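Local coordinates for aminotransferase, class III (Thermomicrobium roseum, PDB 6IO1), which catalyses amino-group transfer as a thermostable (S)-enantioselective omega-transaminase that works with pyridoxal 5'-phosphate, at residues E261-G265 / F266-G270; T269-F273 / G274-Y278; W61-N64 / I65-R69; I340-E344 / R345-N349; A102-A105 / E106-G110. All coordinates share one frame; numbering follows the deposited sequence.

Overall arrangement
All five contacts are local, each folding a continuous stretch onto itself; none nests in or crosses another, though interactions 1 and 2 overlap at T269 and G270. Interaction 3 comes first, shaping the loop between helices 58-61 and 70-82. Interaction 5 follows at the C-terminal end of helix 95-107. Interaction 1 turns the loop after strand 256-260 beside the cofactor, and interaction 2 carries the chain on into helix 274-278. Interaction 4 makes the joint between helices 328-344 and 346-361. In space the shared loop of interactions 1 and 2 touches the joint of interaction 4 and the helix end of interaction 5; N64 ties interaction 3 to interaction 1.

Interaction 1 (E261-G265 / F266-G270); sequences EVITG and FGRTG. With PMP (4'-deoxy-4'-aminopyridoxal-5'-phosphate), chain C.
T264 and T269 meet through carbon, T269 CG2 lying 3.7 Å from T264 CB where the loop after strand 256-260 doubles back. In both threonines OG1 stands between the backbone N and the carbonyl carbon (chi1 58° and 68°), so the methyls can face each other while the hydroxyls seek separate partners. T264 OG1 donates to E261 OE1 over 2.7 Å, reaching it from above the carboxylate plane; T269 OG1 donates to a water that itself donates to T264 O. R268 keeps CG anti to its N (chi1 -174°), then bends twice, bringing CD to 4.1 Å from I263 CG2. A second water lies in the guanidinium plane, 2.9 Å from R268 NE, whose hydrogen bond it accepts, and bridges to I263 O, while the two terminal nitrogens bond to N64 OD1 and P426 O. On the far side of the turn V262 lies over one face of the cofactor pyridine, its CB 3.6 Å from PMP N1, and I263 CD1 approaches PMP O3 at 3.1 Å. A glycine in place of V262 would take away that apolar platform and is likely to leave the pyridine face poorly supported and freer to tilt. The chemistry thus divides: carbon faces the cofactor, whereas two waters meet buried carbonyls on the side of R268 and T269, fixing the turn without a direct hydrogen bond between its halves.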
# COMPACT_ATOMS: atom_id res chain seq x y z
N GLU B 261 -14.76 6.16 -0.06
CA GLU B 261 -15.62 5.24 0.68
C GLU B 261 -14.82 4.21 1.47
O GLU B 261 -15.34 3.12 1.74
CB GLU B 261 -16.59 4.55 -0.27
CG GLU B 261 -17.60 5.48 -0.92
CD GLU B 261 -19.00 5.32 -0.37
OE1 GLU B 261 -19.14 4.74 0.73
OE2 GLU B 261 -19.96 5.76 -1.03
N VAL B 262 -13.57 4.52 1.81
CA VAL B 262 -12.72 3.55 2.51
C VAL B 262 -13.34 3.14 3.84
O VAL B 262 -13.34 1.96 4.20
CB VAL B 262 -11.30 4.13 2.69
CG1 VAL B 262 -10.53 3.34 3.73
CG2 VAL B 262 -10.56 4.13 1.36
N ILE B 263 -13.90 4.10 4.57
CA ILE B 263 -14.55 3.80 5.85
C ILE B 263 -16.04 3.54 5.66
O ILE B 263 -16.58 2.53 6.13
CB ILE B 263 -14.31 4.94 6.86
CG1 ILE B 263 -12.85 4.98 7.31
CG2 ILE B 263 -15.23 4.79 8.06
CD1 ILE B 263 -12.59 6.01 8.38
N THR B 264 -16.73 4.45 4.97
CA THR B 264 -18.18 4.35 4.83
C THR B 264 -18.60 3.14 4.01
O THR B 264 -19.71 2.64 4.17
CB THR B 264 -18.74 5.63 4.20
OG1 THR B 264 -18.12 5.83 2.92
CG2 THR B 264 -18.45 6.83 5.08
N GLY B 265 -17.73 2.67 3.12
CA GLY B 265 -18.12 1.63 2.19
C GLY B 265 -18.43 0.31 2.85
O GLY B 265 -17.97 -0.00 3.95
N PHE B 266 -19.25 -0.47 2.15
CA PHE B 266 -19.61 -1.84 2.54
C PHE B 266 -20.36 -1.88 3.87
O PHE B 266 -20.02 -2.64 4.78
CB PHE B 266 -18.37 -2.73 2.55
CG PHE B 266 -17.68 -2.81 1.21
CD1 PHE B 266 -18.09 -3.74 0.27
CD2 PHE B 266 -16.66 -1.94 0.88
CE1 PHE B 266 -17.48 -3.82 -0.97
CE2 PHE B 266 -16.04 -2.01 -0.35
CZ PHE B 266 -16.45 -2.95 -1.28
N GLY B 267 -21.39 -1.04 3.97
CA GLY B 267 -22.44 -1.19 4.97
C GLY B 267 -22.33 -0.40 6.25
O GLY B 267 -23.23 -0.51 7.09
N ARG B 268 -21.28 0.40 6.45
CA ARG B 268 -21.09 1.03 7.76
C ARG B 268 -22.16 2.08 8.06
O ARG B 268 -22.59 2.21 9.21
CB ARG B 268 -19.70 1.64 7.87
CG ARG B 268 -19.40 2.18 9.27
CD ARG B 268 -17.92 2.10 9.63
NE ARG B 268 -17.45 0.72 9.79
CZ ARG B 268 -17.62 -0.01 10.88
NH1 ARG B 268 -18.26 0.49 11.93
NH2 ARG B 268 -17.15 -1.25 10.93
N THR B 269 -22.62 2.82 7.06
CA THR B 269 -23.52 3.95 7.29
C THR B 269 -24.99 3.55 7.35
O THR B 269 -25.84 4.42 7.59
CB THR B 269 -23.33 5.02 6.22
OG1 THR B 269 -23.78 4.52 4.95
CG2 THR B 269 -21.87 5.43 6.12
N GLY B 270 -25.32 2.28 7.13
CA GLY B 270 -26.70 1.83 7.06
C GLY B 270 -27.15 1.49 5.66
O GLY B 270 -28.24 0.93 5.49
N1 PMP C . -9.00 6.83 3.37
C2 PMP C . -9.73 6.93 4.48
C2A PMP C . -11.11 7.50 4.40
C3 PMP C . -9.21 6.51 5.71
O3 PMP C . -9.98 6.62 6.83
C4 PMP C . -7.92 5.98 5.77
C4A PMP C . -7.33 5.51 7.09
N4A PMP C . -8.36 5.04 8.02
C5 PMP C . -7.17 5.88 4.59
C6 PMP C . -7.76 6.33 3.42
C5A PMP C . -5.78 5.33 4.59
O4P PMP C . -5.80 3.88 4.40
P PMP C . -4.45 2.99 4.49
O1P PMP C . -4.88 1.57 4.20
O2P PMP C . -3.52 3.55 3.43
O3P PMP C . -3.93 3.19 5.90
O HOH W 1 -16.23 0.16 7.27
O HOH W 2 -22.42 2.69 4.03

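Interaction 2 (T269-F273 / G274-Y278); sequences TGTLF and GMQQY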
# COMPACT_ATOMS: atom_id res chain seq x y z
N THR B 269 -22.62 2.82 7.06
CA THR B 269 -23.52 3.95 7.29
C THR B 269 -24.99 3.55 7.35
O THR B 269 -25.84 4.42 7.59
CB THR B 269 -23.33 5.02 6.22
OG1 THR B 269 -23.78 4.52 4.95
CG2 THR B 269 -21.87 5.43 6.12
N GLY B 270 -25.32 2.28 7.13
CA GLY B 270 -26.70 1.83 7.06
C GLY B 270 -27.15 1.49 5.66
O GLY B 270 -28.24 0.93 5.49
N THR B 271 -26.35 1.83 4.65
CA THR B 271 -26.52 1.37 3.28
C THR B 271 -25.20 0.75 2.86
O THR B 271 -24.18 0.89 3.53
CB THR B 271 -26.90 2.51 2.33
OG1 THR B 271 -25.90 3.53 2.39
CG2 THR B 271 -28.25 3.10 2.71
N LEU B 272 -25.22 0.05 1.72
CA LEU B 272 -24.00 -0.61 1.26
C LEU B 272 -22.88 0.39 1.04
O LEU B 272 -21.73 0.15 1.43
CB LEU B 272 -24.27 -1.40 -0.02
CG LEU B 272 -23.11 -2.28 -0.47
CD1 LEU B 272 -22.68 -3.20 0.67
CD2 LEU B 272 -23.47 -3.08 -1.71
N PHE B 273 -23.19 1.54 0.44
CA PHE B 273 -22.20 2.59 0.24
C PHE B 273 -22.78 3.93 0.67
O PHE B 273 -23.99 4.16 0.62
CB PHE B 273 -21.75 2.66 -1.22
CG PHE B 273 -21.16 1.38 -1.73
CD1 PHE B 273 -19.97 0.90 -1.20
CD2 PHE B 273 -21.79 0.65 -2.73
CE1 PHE B 273 -19.42 -0.28 -1.66
CE2 PHE B 273 -21.24 -0.53 -3.19
CZ PHE B 273 -20.05 -0.99 -2.65
N GLY B 274 -21.88 4.82 1.12
CA GLY B 274 -22.31 6.14 1.56
C GLY B 274 -22.90 6.99 0.46
O GLY B 274 -23.72 7.87 0.73
N MET B 275 -22.48 6.76 -0.79
CA MET B 275 -23.04 7.52 -1.91
C MET B 275 -24.55 7.36 -1.98
O MET B 275 -25.26 8.31 -2.35
CB MET B 275 -22.39 7.09 -3.24
CG MET B 275 -22.59 5.63 -3.64
SD MET B 275 -21.44 5.06 -4.91
CE MET B 275 -22.26 5.58 -6.42
N GLN B 276 -25.06 6.17 -1.65
CA GLN B 276 -26.51 5.97 -1.64
C GLN B 276 -27.18 6.80 -0.55
O GLN B 276 -28.28 7.33 -0.76
CB GLN B 276 -26.84 4.49 -1.46
CG GLN B 276 -28.33 4.20 -1.53
CD GLN B 276 -28.65 2.72 -1.57
OE1 GLN B 276 -27.76 1.88 -1.69
NE2 GLN B 276 -29.93 2.39 -1.46
N GLN B 277 -26.54 6.93 0.61
CA GLN B 277 -27.12 7.71 1.69
C GLN B 277 -27.34 9.16 1.27
O GLN B 277 -28.38 9.76 1.57
CB GLN B 277 -26.22 7.67 2.93
CG GLN B 277 -26.16 6.33 3.63
CD GLN B 277 -27.25 6.16 4.67
OE1 GLN B 277 -28.03 7.08 4.92
NE2 GLN B 277 -27.30 4.99 5.29
N TYR B 278 -26.36 9.74 0.58
CA TYR B 278 -26.35 11.17 0.30
C TYR B 278 -26.70 11.49 -1.15
O TYR B 278 -26.55 12.65 -1.56
CB TYR B 278 -24.98 11.74 0.68
CG TYR B 278 -24.74 11.64 2.17
CD1 TYR B 278 -25.31 12.55 3.05
CD2 TYR B 278 -23.97 10.60 2.69
CE1 TYR B 278 -25.10 12.45 4.41
CE2 TYR B 278 -23.77 10.50 4.06
CZ TYR B 278 -24.33 11.42 4.91
OH TYR B 278 -24.14 11.33 6.27
O HOH W 3 -27.79 -0.37 0.26
O HOH W 4 -25.37 1.55 -1.69
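This is a contact at a helix start: the loop T269-F273 folds over the first turn of the short helix 274-278, which follows strand 256-260 and precedes strand 284-287. T271 and Q277 form its centre. T271 places OG1 between its backbone N and carbonyl carbon (chi1 57°), from where the hydroxyl donates to F273 O at 2.7 Å and also rests 3.1 Å from Q277 CG. The same carbonyl accepts Q276 N at 3.2 Å, a bent bond of 135°, and the two donors approach from opposite faces of the carbonyl plane. With an alanine at T271 both the hydroxyl and the CG2 methyl are gone, which would probably leave F273 O one donor short and the Q277 side chain less confined. Q277 folds back at chi2 (-88°), passing T269 with its CG 3.3 Å from T269 OG1 and setting NE2 at 3.3 Å from T271 CG2. Q276 instead runs out extended, and its OE1 accepts a hydrogen bond from a water that in turn accepts L272 N, a solvent-built link between loop and helix; a second water, bonded to F273 N, sits doubtfully close to the same oxygen. On the inner side F273 CB packs on M275 CG at 3.9 Å, and L272 CG lies over one face of the F273 ring. Further out, E261 accepts the first amides of the helix, G274 N and M275 N; F273 stacks on F108 at the end of helix 95-107 and meets F266 edge-to-face, while Q277 OE1 bonds to K376 of strand 370-376.

Interaction 3 (W61-N64 / I65-R69); sequences WNVN and IGHGR
The backbone makes two tight bends in succession, an inverse gamma turn centred on V63 and then a return in which G66 N gives a weak bond of 3.4 Å to V63 O, G66 itself having a positive phi (91°) at which a side chain would press on the preceding carbonyl. V63 sets CG1 anti to its backbone N, carrying that methyl over one face of the H67 imidazole; it stands 3.9 Å from the ring centroid and 19° off the normal, a CH-pi contact. The two side chains cross at about a right angle, and V63 CG2 comes to 3.9 Å from H67 CE1. H67 NE2 is hydrogen-bonded to D55 OD2, which is likely to limit the turning of the ring, and F85 of the second subunit packs against both V63 and H67. Two residues on, R69, at the N-cap position of helix 70-82, grips I65 O side-on. R69 NE lies 2.9 Å from I65 O and R69 NH2 3.1 Å from it, the oxygen near the guanidinium plane; only NH2 uses a lone pair in the carbonyl plane. R69 NH1 completes a salt bridge to E344. Two bonds to one oxygen thus satisfy a buried carbonyl and probably place a positive charge where it polarises that group.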
# COMPACT_ATOMS: atom_id res chain seq x y z
N TRP B 61 -11.92 0.51 11.72
CA TRP B 61 -13.15 0.70 10.96
C TRP B 61 -13.39 -0.39 9.93
O TRP B 61 -14.17 -0.19 8.99
CB TRP B 61 -13.20 2.06 10.24
CG TRP B 61 -12.60 3.27 10.91
CD1 TRP B 61 -11.28 3.55 11.08
CD2 TRP B 61 -13.32 4.41 11.41
NE1 TRP B 61 -11.12 4.76 11.69
CE2 TRP B 61 -12.36 5.31 11.91
CE3 TRP B 61 -14.67 4.74 11.51
CZ2 TRP B 61 -12.71 6.53 12.50
CZ3 TRP B 61 -15.02 5.95 12.10
CH2 TRP B 61 -14.04 6.82 12.58
N ASN B 62 -12.75 -1.56 10.04
CA ASN B 62 -12.72 -2.47 8.90
C ASN B 62 -13.23 -3.89 9.15
O ASN B 62 -13.58 -4.55 8.18
CB ASN B 62 -11.30 -2.57 8.33
CG ASN B 62 -10.27 -2.97 9.35
OD1 ASN B 62 -10.49 -2.85 10.56
ND2 ASN B 62 -9.12 -3.44 8.88
N VAL B 63 -13.31 -4.37 10.39
CA VAL B 63 -13.77 -5.74 10.61
C VAL B 63 -15.30 -5.75 10.62
O VAL B 63 -15.93 -5.91 11.67
CB VAL B 63 -13.19 -6.34 11.91
CG1 VAL B 63 -13.48 -7.83 11.98
CG2 VAL B 63 -11.69 -6.10 11.96
N ASN B 64 -15.89 -5.57 9.44
CA ASN B 64 -17.33 -5.33 9.35
C ASN B 64 -18.15 -6.56 9.72
O ASN B 64 -19.15 -6.44 10.45
CB ASN B 64 -17.68 -4.83 7.95
CG ASN B 64 -17.18 -3.42 7.70
OD1 ASN B 64 -16.39 -2.88 8.47
ND2 ASN B 64 -17.65 -2.80 6.62
N ILE B 65 -17.77 -7.74 9.23
CA ILE B 65 -18.56 -8.94 9.51
C ILE B 65 -18.12 -9.65 10.79
O ILE B 65 -18.66 -10.71 11.12
CB ILE B 65 -18.52 -9.95 8.34
CG1 ILE B 65 -17.16 -10.63 8.24
CG2 ILE B 65 -18.90 -9.26 7.04
CD1 ILE B 65 -17.13 -11.79 7.26
N GLY B 66 -17.15 -9.09 11.52
CA GLY B 66 -16.73 -9.65 12.78
C GLY B 66 -15.58 -10.64 12.63
O GLY B 66 -15.21 -11.07 11.54
N HIS B 67 -15.00 -10.99 13.78
CA HIS B 67 -13.88 -11.91 13.81
C HIS B 67 -14.36 -13.36 13.75
O HIS B 67 -15.53 -13.67 14.02
CB HIS B 67 -13.05 -11.71 15.08
CG HIS B 67 -12.53 -10.32 15.26
ND1 HIS B 67 -11.47 -9.82 14.53
CD2 HIS B 67 -12.90 -9.33 16.11
CE1 HIS B 67 -11.22 -8.58 14.91
NE2 HIS B 67 -12.07 -8.26 15.87
N GLY B 68 -13.44 -14.25 13.38
CA GLY B 68 -13.67 -15.68 13.48
C GLY B 68 -14.52 -16.32 12.41
O GLY B 68 -15.08 -17.39 12.64
N ARG B 69 -14.62 -15.71 11.23
CA ARG B 69 -15.41 -16.29 10.15
C ARG B 69 -14.57 -17.33 9.42
O ARG B 69 -13.66 -16.98 8.65
CB ARG B 69 -15.89 -15.19 9.20
CG ARG B 69 -16.77 -14.16 9.88
CD ARG B 69 -18.22 -14.61 9.95
NE ARG B 69 -19.11 -13.50 10.28
CZ ARG B 69 -20.42 -13.51 10.05
NH1 ARG B 69 -21.00 -14.56 9.49
NH2 ARG B 69 -21.16 -12.46 10.38

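Interaction 4 (I340-E344 / R345-N349); sequences ILLAE and RLWEN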
# COMPACT_ATOMS: atom_id res chain seq x y z
N ILE B 340 -21.20 -13.00 2.53
CA ILE B 340 -21.74 -12.93 3.89
C ILE B 340 -22.42 -11.59 4.13
O ILE B 340 -23.51 -11.53 4.72
CB ILE B 340 -20.62 -13.20 4.91
CG1 ILE B 340 -20.11 -14.63 4.76
CG2 ILE B 340 -21.13 -12.96 6.33
CD1 ILE B 340 -18.98 -14.98 5.70
N LEU B 341 -21.81 -10.49 3.69
CA LEU B 341 -22.35 -9.16 3.93
C LEU B 341 -23.71 -8.99 3.26
O LEU B 341 -24.66 -8.47 3.87
CB LEU B 341 -21.37 -8.10 3.43
CG LEU B 341 -21.54 -6.65 3.89
CD1 LEU B 341 -21.20 -6.50 5.36
CD2 LEU B 341 -20.67 -5.72 3.04
N LEU B 342 -23.83 -9.41 2.00
CA LEU B 342 -25.10 -9.30 1.29
C LEU B 342 -26.14 -10.26 1.85
O LEU B 342 -27.30 -9.88 2.05
CB LEU B 342 -24.89 -9.55 -0.21
CG LEU B 342 -23.95 -8.58 -0.93
CD1 LEU B 342 -23.71 -9.04 -2.36
CD2 LEU B 342 -24.50 -7.16 -0.91
N ALA B 343 -25.75 -11.51 2.10
CA ALA B 343 -26.71 -12.50 2.58
C ALA B 343 -27.29 -12.10 3.94
O ALA B 343 -28.49 -12.23 4.17
CB ALA B 343 -26.06 -13.88 2.66
N GLU B 344 -26.44 -11.61 4.84
CA GLU B 344 -26.90 -11.18 6.15
C GLU B 344 -27.40 -9.75 6.16
O GLU B 344 -27.94 -9.31 7.18
CB GLU B 344 -25.77 -11.36 7.18
CG GLU B 344 -25.30 -12.80 7.30
CD GLU B 344 -24.26 -12.99 8.39
OE1 GLU B 344 -23.94 -12.02 9.09
OE2 GLU B 344 -23.76 -14.13 8.53
N ARG B 345 -27.26 -9.03 5.05
CA ARG B 345 -27.77 -7.67 4.90
C ARG B 345 -27.33 -6.79 6.07
O ARG B 345 -28.14 -6.12 6.72
CB ARG B 345 -29.29 -7.70 4.74
CG ARG B 345 -29.75 -8.43 3.47
CD ARG B 345 -31.24 -8.32 3.28
NE ARG B 345 -31.56 -7.04 2.65
CZ ARG B 345 -31.29 -6.73 1.38
NH1 ARG B 345 -31.61 -5.53 0.94
NH2 ARG B 345 -30.73 -7.61 0.56
N LEU B 346 -26.02 -6.79 6.30
CA LEU B 346 -25.38 -6.14 7.48
C LEU B 346 -25.66 -4.63 7.52
O LEU B 346 -25.58 -4.06 8.62
CB LEU B 346 -23.88 -6.44 7.49
CG LEU B 346 -23.51 -7.89 7.77
CD1 LEU B 346 -22.00 -8.05 7.93
CD2 LEU B 346 -24.23 -8.40 9.00
N TRP B 347 -25.94 -4.02 6.38
CA TRP B 347 -26.24 -2.56 6.37
C TRP B 347 -27.47 -2.30 7.25
O TRP B 347 -27.54 -1.21 7.86
CB TRP B 347 -26.42 -2.02 4.95
CG TRP B 347 -27.42 -2.78 4.13
CD1 TRP B 347 -28.77 -2.56 4.07
CD2 TRP B 347 -27.15 -3.87 3.24
NE1 TRP B 347 -29.35 -3.45 3.21
CE2 TRP B 347 -28.38 -4.26 2.68
CE3 TRP B 347 -25.99 -4.55 2.85
CZ2 TRP B 347 -28.49 -5.31 1.77
CZ3 TRP B 347 -26.09 -5.58 1.95
CH2 TRP B 347 -27.33 -5.96 1.41
N GLU B 348 -28.43 -3.23 7.27
CA GLU B 348 -29.64 -3.06 8.06
C GLU B 348 -29.32 -3.06 9.56
O GLU B 348 -29.79 -2.19 10.31
CB GLU B 348 -30.64 -4.16 7.73
CG GLU B 348 -31.17 -4.13 6.31
CD GLU B 348 -32.18 -5.23 6.04
OE1 GLU B 348 -32.42 -6.05 6.94
OE2 GLU B 348 -32.72 -5.27 4.92
N ASN B 349 -28.54 -4.04 10.01
CA ASN B 349 -28.12 -4.05 11.40
C ASN B 349 -27.24 -2.86 11.72
O ASN B 349 -27.27 -2.35 12.84
CB ASN B 349 -27.40 -5.35 11.75
CG ASN B 349 -27.22 -5.53 13.25
OD1 ASN B 349 -28.20 -5.67 13.99
ND2 ASN B 349 -25.97 -5.51 13.71
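L342 and W347 meet on one flank of the helix joint, L342 CD2 touching the edge of the indole at CZ3, 3.6 Å away and near the ring plane. W347 reaches back there with its CG between backbone N and carbonyl carbon (chi1 53°). The close-packed part is the joint itself, a Schellman motif ending helix 328-344: R345, with a positive phi of 50°, is the C-prime residue, L346 N donates to L341 O at 3.3 Å in a nearly straight bond, and R345 N gives a weak one to L342 O at 3.1 Å. L346 CD2 adds to this, lying alongside E344, 3.8 Å from E344 CB, the two side chains pointing the same way, whereas the L341 and L346 side chains are turned at about a right angle to each other. The solvent side is looser and polar. There R345, bent at chi3, hydrogen-bonds through NE to E348 OE2 at 3.1 Å as a salt bridge, the donor above the carboxylate plane but the oxygen lying in the plane of the guanidinium. The edge of the indole, at W347 CZ2, points at the centre of one guanidinium face, so salt bridge and ring together probably restrict the arginine's rotation. Around the joint, I340 lies against helix 70-82, L346 packs on I65 and L341 on F266, while N349 ND2 bonds to L428 O and I430 O in the segment before helix 432-450.

Interaction 5 (A102-A105 / E106-G110); sequences ARLA and ELFPG
L104 and F108 both carry CG on the side of their own backbone N (chi1 -69° and -84°), and in F108 this turns the ring back along the helix to lie beside the residue one turn earlier. F108 CD2 comes 4.2 Å from L104 CB and 3.4 Å from L104 O, that oxygen meeting the ring at its edge and near its plane. The carbonyl already accepts F108 N in a short, nearly straight bond of 2.8 Å, so the amide and the ring rim of one residue close round a single oxygen. L107 behaves similarly a step earlier: its CG rests 3.4 Å from R103 O, the acceptor of L107 N at 2.9 Å, while its CD1 reaches the R103 chain at CG, 4.3 Å away. E106 N to A102 O, at 3.0 Å, completes the three successive i to i+4 bonds that form the last turn of helix 95-107, and F108 is the first residue to leave helical angles as the chain turns toward strand 112-118. On the surface, E106 extends outward from its CB, which lies 3.4 Å from R103 O. R103 is stretched out fully and finds its salt bridge at D339 of helix 328-344. L104 settles against F115 and F117 of strand 112-118 and F287 of strand 284-287, the F108 ring also meets F287, and H18 of the second subunit packs on A102 and A105.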
# COMPACT_ATOMS: atom_id res chain seq x y z
N ALA B 102 -16.21 -7.60 -11.74
CA ALA B 102 -17.57 -7.63 -12.27
C ALA B 102 -18.61 -7.43 -11.17
O ALA B 102 -19.59 -6.68 -11.34
CB ALA B 102 -17.81 -8.94 -13.02
N ARG B 103 -18.42 -8.10 -10.03
CA ARG B 103 -19.36 -7.98 -8.93
C ARG B 103 -19.42 -6.56 -8.40
O ARG B 103 -20.50 -6.05 -8.09
CB ARG B 103 -18.99 -8.96 -7.82
CG ARG B 103 -20.07 -9.17 -6.78
CD ARG B 103 -19.76 -10.40 -5.95
NE ARG B 103 -20.87 -10.76 -5.09
CZ ARG B 103 -20.80 -11.70 -4.15
NH1 ARG B 103 -19.66 -12.35 -3.94
NH2 ARG B 103 -21.86 -11.98 -3.40
N LEU B 104 -18.26 -5.90 -8.28
CA LEU B 104 -18.24 -4.51 -7.85
C LEU B 104 -18.90 -3.60 -8.88
O LEU B 104 -19.53 -2.61 -8.51
CB LEU B 104 -16.81 -4.07 -7.58
CG LEU B 104 -16.13 -4.69 -6.36
CD1 LEU B 104 -14.73 -4.12 -6.18
CD2 LEU B 104 -16.96 -4.48 -5.11
N ALA B 105 -18.75 -3.91 -10.17
CA ALA B 105 -19.46 -3.16 -11.19
C ALA B 105 -20.97 -3.26 -10.97
O ALA B 105 -21.70 -2.28 -11.17
CB ALA B 105 -19.09 -3.66 -12.58
N GLU B 106 -21.45 -4.44 -10.57
CA GLU B 106 -22.87 -4.57 -10.26
C GLU B 106 -23.23 -3.78 -9.00
O GLU B 106 -24.23 -3.05 -8.98
CB GLU B 106 -23.25 -6.04 -10.09
CG GLU B 106 -24.68 -6.23 -9.60
CD GLU B 106 -25.15 -7.67 -9.70
OE1 GLU B 106 -25.93 -8.10 -8.83
OE2 GLU B 106 -24.75 -8.36 -10.65
N LEU B 107 -22.44 -3.92 -7.94
CA LEU B 107 -22.80 -3.35 -6.64
C LEU B 107 -22.71 -1.83 -6.63
O LEU B 107 -23.55 -1.16 -6.02
CB LEU B 107 -21.93 -3.96 -5.54
CG LEU B 107 -22.20 -5.43 -5.25
CD1 LEU B 107 -21.25 -5.97 -4.19
CD2 LEU B 107 -23.65 -5.64 -4.84
N PHE B 108 -21.70 -1.27 -7.28
CA PHE B 108 -21.57 0.19 -7.30
C PHE B 108 -22.56 0.78 -8.30
O PHE B 108 -22.56 0.38 -9.47
CB PHE B 108 -20.14 0.61 -7.66
CG PHE B 108 -19.20 0.63 -6.48
CD1 PHE B 108 -19.31 1.61 -5.51
CD2 PHE B 108 -18.20 -0.32 -6.35
CE1 PHE B 108 -18.45 1.64 -4.43
CE2 PHE B 108 -17.33 -0.29 -5.28
CZ PHE B 108 -17.46 0.69 -4.32
N PRO B 109 -23.41 1.71 -7.87
CA PRO B 109 -24.47 2.20 -8.76
C PRO B 109 -23.93 2.93 -9.98
O PRO B 109 -22.87 3.56 -9.94
CB PRO B 109 -25.28 3.15 -7.86
CG PRO B 109 -24.92 2.77 -6.47
CD PRO B 109 -23.51 2.28 -6.52
N GLY B 110 -24.68 2.84 -11.08
CA GLY B 110 -24.38 3.57 -12.28
C GLY B 110 -23.18 3.05 -13.04
O GLY B 110 -22.76 1.90 -12.88